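Local structure of lipocalin AI-4 (Rhodnius prolixus, 5H9N) at residues 42-47 / 59-64; 31-36 / 124-129. The protein binds cysteinyl leukotrienes such as leukotriene C4 within its lipocalin barrel, and as a salivary protein probably removes them at the feeding site. The protein carries 1 engineered substitution. All coordinates share one frame; numbering follows the deposited sequence.

Interaction 1 (42-47 / 59-64). With LTX ((5~{S},6~{R},7~{E},9~{E},11~{Z},14~{Z})-6-[(2~{R})-2-[[(4~{S})-4-azanyl-5-oxidanyl-5-oxidanylidene-pentanoyl]amino]-3-( 2-hydroxy-2-oxoethylamino)-3-oxidanylidene-propyl]sulfanyl-5-oxidanyl-icosa-7,9,11,14-tetraenoic acid), chain B.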
# COMPACT_ATOMS: atom_id res chain seq x y z
N PRO A 42 3.52 14.47 12.10
CA PRO A 42 4.93 14.27 11.74
C PRO A 42 5.10 13.03 10.88
O PRO A 42 4.33 12.07 11.04
CB PRO A 42 5.60 14.08 13.09
CG PRO A 42 4.54 13.41 13.92
CD PRO A 42 3.23 14.03 13.48
N VAL A 43 6.08 13.01 9.99
CA VAL A 43 6.30 11.80 9.21
C VAL A 43 6.91 10.73 10.12
O VAL A 43 7.56 11.01 11.13
CB VAL A 43 7.18 12.05 7.96
CG1 VAL A 43 6.48 13.01 6.99
CG2 VAL A 43 8.57 12.54 8.34
N ARG A 44 6.65 9.48 9.74
CA ARG A 44 6.99 8.29 10.51
C ARG A 44 7.60 7.26 9.58
O ARG A 44 7.56 7.40 8.35
CB ARG A 44 5.74 7.71 11.18
CG ARG A 44 5.11 8.61 12.25
CD ARG A 44 3.77 8.06 12.72
NE ARG A 44 2.81 8.03 11.61
CZ ARG A 44 2.39 6.93 10.99
NH1 ARG A 44 2.80 5.74 11.40
NH2 ARG A 44 1.53 7.03 9.98
N CYS A 45 8.18 6.21 10.17
CA CYS A 45 8.68 5.08 9.40
C CYS A 45 7.90 3.82 9.75
O CYS A 45 8.17 3.16 10.76
CB CYS A 45 10.17 4.86 9.64
SG CYS A 45 10.83 3.61 8.54
N GLU A 46 6.94 3.49 8.90
CA GLU A 46 6.16 2.28 9.07
C GLU A 46 6.83 1.10 8.39
O GLU A 46 7.10 1.14 7.19
CB GLU A 46 4.75 2.47 8.49
CG GLU A 46 3.91 3.48 9.24
CD GLU A 46 2.47 3.54 8.76
OE1 GLU A 46 2.17 3.10 7.63
OE2 GLU A 46 1.64 4.05 9.54
N LYS A 47 7.10 0.07 9.18
CA LYS A 47 7.63 -1.20 8.69
C LYS A 47 6.48 -2.20 8.62
O LYS A 47 5.91 -2.56 9.65
CB LYS A 47 8.73 -1.74 9.60
CG LYS A 47 9.32 -3.05 9.10
CD LYS A 47 10.42 -3.58 10.03
CE LYS A 47 9.84 -4.05 11.36
NZ LYS A 47 10.85 -4.77 12.18
N ASN A 59 3.60 -0.91 12.43
CA ASN A 59 3.58 0.05 13.53
C ASN A 59 2.83 1.30 13.08
O ASN A 59 3.41 2.19 12.45
CB ASN A 59 5.01 0.39 14.00
CG ASN A 59 5.92 0.84 12.86
OD1 ASN A 59 5.99 0.20 11.82
ND2 ASN A 59 6.60 1.95 13.07
N GLY A 60 1.54 1.37 13.37
CA GLY A 60 0.71 2.48 12.91
C GLY A 60 0.77 3.72 13.77
O GLY A 60 1.48 3.74 14.77
N LYS A 61 0.02 4.76 13.39
CA LYS A 61 0.16 6.08 14.01
C LYS A 61 -0.02 6.08 15.52
O LYS A 61 0.75 6.71 16.25
CB LYS A 61 -0.83 7.08 13.39
CG LYS A 61 -1.95 6.49 12.56
CD LYS A 61 -2.49 7.52 11.58
CE LYS A 61 -3.62 6.96 10.73
NZ LYS A 61 -4.21 8.00 9.84
N ASN A 62 -1.04 5.38 16.01
CA ASN A 62 -1.13 5.19 17.45
C ASN A 62 -1.38 3.73 17.78
O ASN A 62 -2.50 3.31 18.08
CB ASN A 62 -2.20 6.10 18.08
CG ASN A 62 -3.57 5.91 17.48
OD1 ASN A 62 -3.72 5.73 16.27
ND2 ASN A 62 -4.60 5.97 18.32
N GLY A 63 -0.31 2.95 17.70
CA GLY A 63 -0.36 1.56 18.08
C GLY A 63 -0.10 0.61 16.94
O GLY A 63 -0.28 0.95 15.76
N ASP A 64 0.32 -0.60 17.28
CA ASP A 64 0.51 -1.65 16.30
C ASP A 64 -0.81 -2.06 15.66
O ASP A 64 -1.86 -2.06 16.31
CB ASP A 64 1.18 -2.86 16.94
CG ASP A 64 2.67 -2.65 17.14
OD1 ASP A 64 3.15 -1.54 16.82
OD2 ASP A 64 3.35 -3.58 17.61
O2 LTX B . -4.02 5.37 2.19
C1 LTX B . -3.59 6.44 2.67
O1 LTX B . -2.38 6.63 2.94
C2 LTX B . -4.58 7.56 2.93
C3 LTX B . -4.82 7.69 4.43
C4 LTX B . -5.04 6.31 5.06
C5 LTX B . -5.54 6.45 6.49
O3 LTX B . -4.50 6.93 7.35
C6 LTX B . -6.08 5.12 7.03
C7 LTX B . -4.98 4.08 7.12
C8 LTX B . -4.98 2.96 6.38
C9 LTX B . -3.90 1.97 6.52
C10 LTX B . -3.94 0.73 6.00
C11 LTX B . -2.82 -0.19 6.21
C12 LTX B . -2.69 -1.43 5.73
C13 LTX B . -3.72 -2.14 4.86
C14 LTX B . -3.62 -1.71 3.41
C15 LTX B . -2.67 -2.12 2.58
C16 LTX B . -1.58 -3.09 3.00
C17 LTX B . -0.28 -2.74 2.29
C18 LTX B . 0.75 -3.84 2.55
C19 LTX B . 2.15 -3.42 2.13
C20 LTX B . 3.14 -4.54 2.36
O32 LTX B . -2.31 3.27 11.97
C21 LTX B . -3.35 3.49 11.31
O31 LTX B . -3.34 3.92 10.14
CA3 LTX B . -4.67 3.20 11.97
N3 LTX B . -5.76 3.46 11.04
C22 LTX B . -7.03 3.57 11.41
O33 LTX B . -7.37 3.47 12.58
CA2 LTX B . -8.09 3.83 10.37
CB2 LTX B . -7.52 3.90 8.95
SG2 LTX B . -6.80 5.48 8.61
N2 LTX B . -8.85 5.02 10.70
CD1 LTX B . -10.18 5.01 10.70
OE1 LTX B . -10.84 4.18 10.10
CG1 LTX B . -10.80 6.12 11.51
CB1 LTX B . -12.29 6.26 11.21
CA1 LTX B . -12.77 7.65 11.61
N1 LTX B . -11.86 8.67 11.04
C23 LTX B . -12.79 7.80 13.10
O11 LTX B . -12.14 8.73 13.62
O12 LTX B . -13.47 6.98 13.77
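Arg44 lays one face of its guanidinium against the backbone of Lys61, with Lys61 CA 3.7 Å above the guanidinium plane and displaced toward its rim. The bend at chi3 (-63°) turns NE toward Lys61, and CZ beyond it comes to 4.0 Å from Lys61 CB. In the plane of the group, NH1 and NH2 both point at one atom, Glu46 OE2; the shorter bond, from NH1, measures 2.8 Å and makes this a salt bridge. That oxygen is met by NH1 on its anti side but by NH2 from well above the carboxylate plane, 56° out of it. Asn59 O also lies at the guanidinium edge, without a hydrogen bond.

Cys45 turns its side chain away into a disulfide with Cys155, while its carbonyl O accepts from Asn59 ND2 at 3.0 Å, nearly straight at 170°. Glu46 brings CG close to Asn59 O and OE2 to 3.8 Å from Gly60 CA; its other oxygen, OE1, is bound by Tyr48 OH. Lys47 then gives its backbone N to Asn59 OD1 at 2.9 Å, approaching in the carbonyl plane. One amide side chain therefore bridges two backbone positions at the open end of the hairpin 46-51/55-60, using donor and acceptor together.

Beyond Arg44, Lys61 faces leukotriene C4: its N donates to O32 of the glycyl carboxylate, and its extended chain carries NZ to the O3 hydroxyl at 2.7 Å. Gly60, which has no side chain, brings its CA to 3.3 Å from LTX O32. The implied chemistry is a polar rim in which two donors of Lys61 grip the ligand, while pairing with Glu46 probably tempers the charge of the arginine lying against Lys61.

Interaction 2 (31-36 / 124-129). With LTX ((5~{S},6~{R},7~{E},9~{E},11~{Z},14~{Z})-6-[(2~{R})-2-[[(4~{S})-4-azanyl-5-oxidanyl-5-oxidanylidene-pentanoyl]amino]-3-( 2-hydroxy-2-oxoethylamino)-3-oxidanylidene-propyl]sulfanyl-5-oxidanyl-icosa-7,9,11,14-tetraenoic acid), chain B.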
# COMPACT_ATOMS: atom_id res chain seq x y z
N TRP A 31 8.55 -4.65 4.34
CA TRP A 31 8.49 -3.52 3.42
C TRP A 31 8.42 -2.22 4.23
O TRP A 31 7.54 -2.09 5.08
CB TRP A 31 7.26 -3.61 2.53
CG TRP A 31 7.29 -4.61 1.41
CD1 TRP A 31 6.63 -5.80 1.36
CD2 TRP A 31 8.00 -4.49 0.17
NE1 TRP A 31 6.87 -6.43 0.15
CE2 TRP A 31 7.71 -5.64 -0.59
CE3 TRP A 31 8.84 -3.50 -0.37
CZ2 TRP A 31 8.24 -5.84 -1.87
CZ3 TRP A 31 9.36 -3.70 -1.63
CH2 TRP A 31 9.05 -4.85 -2.37
N TYR A 32 9.29 -1.25 3.95
CA TYR A 32 9.25 0.06 4.60
C TYR A 32 8.48 1.03 3.73
O TYR A 32 8.74 1.12 2.53
CB TYR A 32 10.66 0.60 4.86
CG TYR A 32 11.45 -0.26 5.82
CD1 TYR A 32 12.14 -1.37 5.36
CD2 TYR A 32 11.48 0.03 7.18
CE1 TYR A 32 12.85 -2.18 6.23
CE2 TYR A 32 12.20 -0.77 8.06
CZ TYR A 32 12.87 -1.87 7.57
OH TYR A 32 13.59 -2.69 8.42
N LEU A 33 7.55 1.77 4.33
CA LEU A 33 6.80 2.77 3.60
C LEU A 33 7.63 4.06 3.57
O LEU A 33 7.66 4.81 4.55
CB LEU A 33 5.43 2.98 4.26
CG LEU A 33 4.53 4.06 3.65
CD1 LEU A 33 4.46 3.95 2.14
CD2 LEU A 33 3.12 4.00 4.27
N THR A 34 8.35 4.30 2.49
CA THR A 34 9.31 5.41 2.49
C THR A 34 8.78 6.71 1.88
O THR A 34 9.28 7.77 2.21
CB THR A 34 10.60 5.00 1.75
OG1 THR A 34 10.31 4.63 0.40
CG2 THR A 34 11.27 3.83 2.42
N HIS A 35 7.80 6.64 0.98
CA HIS A 35 7.27 7.81 0.30
C HIS A 35 5.80 7.63 0.03
O HIS A 35 5.34 6.49 -0.11
CB HIS A 35 7.96 8.07 -1.05
CG HIS A 35 9.43 8.29 -0.97
ND1 HIS A 35 10.32 7.28 -0.66
CD2 HIS A 35 10.18 9.39 -1.21
CE1 HIS A 35 11.55 7.77 -0.68
NE2 HIS A 35 11.49 9.04 -1.01
N SER A 36 5.06 8.72 -0.13
CA SER A 36 3.65 8.61 -0.53
C SER A 36 3.23 9.92 -1.21
O SER A 36 3.86 10.97 -1.02
CB SER A 36 2.76 8.28 0.67
OG SER A 36 2.87 9.28 1.67
N LEU A 124 1.60 4.82 -2.70
CA LEU A 124 2.58 4.49 -1.68
C LEU A 124 3.80 3.86 -2.32
O LEU A 124 3.66 2.98 -3.16
CB LEU A 124 1.98 3.49 -0.69
CG LEU A 124 0.62 3.83 -0.07
CD1 LEU A 124 0.15 2.69 0.82
CD2 LEU A 124 0.69 5.11 0.73
N LEU A 125 4.98 4.29 -1.91
CA LEU A 125 6.21 3.64 -2.33
C LEU A 125 6.82 2.91 -1.15
O LEU A 125 7.18 3.53 -0.12
CB LEU A 125 7.21 4.65 -2.89
CG LEU A 125 8.54 4.04 -3.37
CD1 LEU A 125 8.29 3.10 -4.55
CD2 LEU A 125 9.53 5.14 -3.74
N PHE A 126 6.91 1.59 -1.31
CA PHE A 126 7.55 0.71 -0.36
C PHE A 126 8.94 0.32 -0.84
O PHE A 126 9.17 0.16 -2.05
CB PHE A 126 6.71 -0.55 -0.12
CG PHE A 126 5.42 -0.29 0.59
CD1 PHE A 126 4.29 0.12 -0.12
CD2 PHE A 126 5.32 -0.41 1.97
CE1 PHE A 126 3.09 0.36 0.53
CE2 PHE A 126 4.12 -0.16 2.61
CZ PHE A 126 3.02 0.22 1.89
N ASN A 127 9.85 0.15 0.11
CA ASN A 127 11.22 -0.22 -0.16
C ASN A 127 11.65 -1.33 0.78
O ASN A 127 11.24 -1.35 1.95
CB ASN A 127 12.14 1.00 -0.01
CG ASN A 127 12.40 1.71 -1.31
OD1 ASN A 127 13.04 1.15 -2.20
ND2 ASN A 127 11.94 2.97 -1.44
N ARG A 128 12.48 -2.25 0.30
CA ARG A 128 13.00 -3.30 1.16
C ARG A 128 13.99 -2.76 2.20
O ARG A 128 14.18 -3.36 3.25
CB ARG A 128 13.67 -4.40 0.32
CG ARG A 128 12.70 -5.24 -0.52
CD ARG A 128 11.64 -5.92 0.33
NE ARG A 128 10.94 -6.94 -0.45
CZ ARG A 128 10.07 -7.80 0.06
NH1 ARG A 128 9.80 -7.76 1.36
NH2 ARG A 128 9.49 -8.71 -0.71
N GLN A 129 14.63 -1.64 1.87
CA GLN A 129 15.54 -0.97 2.80
C GLN A 129 14.91 0.33 3.31
O GLN A 129 14.27 1.05 2.55
CB GLN A 129 16.87 -0.65 2.13
CG GLN A 129 17.60 -1.85 1.59
CD GLN A 129 18.89 -1.47 0.88
OE1 GLN A 129 19.85 -1.02 1.51
NE2 GLN A 129 18.92 -1.66 -0.43
O2 LTX B . -4.02 5.37 2.19
C1 LTX B . -3.59 6.44 2.67
O1 LTX B . -2.38 6.63 2.94
C2 LTX B . -4.58 7.56 2.93
C3 LTX B . -4.82 7.69 4.43
C4 LTX B . -5.04 6.31 5.06
C5 LTX B . -5.54 6.45 6.49
O3 LTX B . -4.50 6.93 7.35
C6 LTX B . -6.08 5.12 7.03
C7 LTX B . -4.98 4.08 7.12
C8 LTX B . -4.98 2.96 6.38
C9 LTX B . -3.90 1.97 6.52
C10 LTX B . -3.94 0.73 6.00
C11 LTX B . -2.82 -0.19 6.21
C12 LTX B . -2.69 -1.43 5.73
C13 LTX B . -3.72 -2.14 4.86
C14 LTX B . -3.62 -1.71 3.41
C15 LTX B . -2.67 -2.12 2.58
C16 LTX B . -1.58 -3.09 3.00
C17 LTX B . -0.28 -2.74 2.29
C18 LTX B . 0.75 -3.84 2.55
C19 LTX B . 2.15 -3.42 2.13
C20 LTX B . 3.14 -4.54 2.36
O32 LTX B . -2.31 3.27 11.97
C21 LTX B . -3.35 3.49 11.31
O31 LTX B . -3.34 3.92 10.14
CA3 LTX B . -4.67 3.20 11.97
N3 LTX B . -5.76 3.46 11.04
C22 LTX B . -7.03 3.57 11.41
O33 LTX B . -7.37 3.47 12.58
CA2 LTX B . -8.09 3.83 10.37
CB2 LTX B . -7.52 3.90 8.95
SG2 LTX B . -6.80 5.48 8.61
N2 LTX B . -8.85 5.02 10.70
CD1 LTX B . -10.18 5.01 10.70
OE1 LTX B . -10.84 4.18 10.10
CG1 LTX B . -10.80 6.12 11.51
CB1 LTX B . -12.29 6.26 11.21
CA1 LTX B . -12.77 7.65 11.61
N1 LTX B . -11.86 8.67 11.04
C23 LTX B . -12.79 7.80 13.10
O11 LTX B . -12.14 8.73 13.62
O12 LTX B . -13.47 6.98 13.77
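The ligand pocket of this lipocalin is walled here by Trp31 and Phe126, which both touch the far end of the leukotriene's aliphatic tail. Phe126 is covered on one ring face by LTX C19, 3.8 Å from CZ, and on the opposite face by Leu33 CD1, a CH-pi contact 13° off the ring normal. The side chains of Trp31 and Phe126 cross at about a right angle, Trp31 CE3 lying 3.6 Å from Phe126 CB, and Trp31 CD1 comes close to LTX C20. Against one face of the indole lies Arg128: its guanidinium stacks with planes 16° apart, CZ sits 3.7 Å from the centroid of the six-membered ring in a cation-pi contact, and CD rides over the same ring. The bend at Arg128 chi2 (-58°) places CD there. Arg128 NH1 is bonded to the carbonyl oxygens of Thr28 and Asp30, and NE to that of Tyr102, while Trp31 NE1 donates to Phe26 O.

Strands 30-36 and 120-127 are antiparallel neighbours that help close the calycin barrel. Tyr32 and Asn127 exchange backbone bonds, both 2.8 Å long, before a classic beta bulge shifts the register by one: Thr34 and His35 both face Leu125. Leu125 O takes a bond from Thr34 N at 3.0 Å and a weak one from His35 N, while Leu125 N returns to His35 O. Beside the bulge, Asn127 ND2 donates to Thr34 OG1 at 3.0 Å, with the hydroxyl in its amide plane. The same hydroxyl shares a hydrogen bond with His35 ND1 at the imidazole edge, and Asn127 ND2 has a further acceptor in Glu133 O.

From the N terminus the chain first lays down 31-36, then soon afterwards runs through 42-47, turns, and comes back at 59-64, closing the short loop of interaction 1. Only after several more strands does 124-129 return to 31-36 and close the wide loop of interaction 2, within which interaction 1 is nested. Interaction 1 ties the open end of one hairpin; interaction 2 joins an early strand to a late one across the barrel seam. Their centres are 13 Å apart, yet they meet through adjacent strands 30-36 and 46-51, where Leu33 N lies 3.0 Å from Glu46 O, a probable hydrogen bond. Both contacts also touch the bound leukotriene.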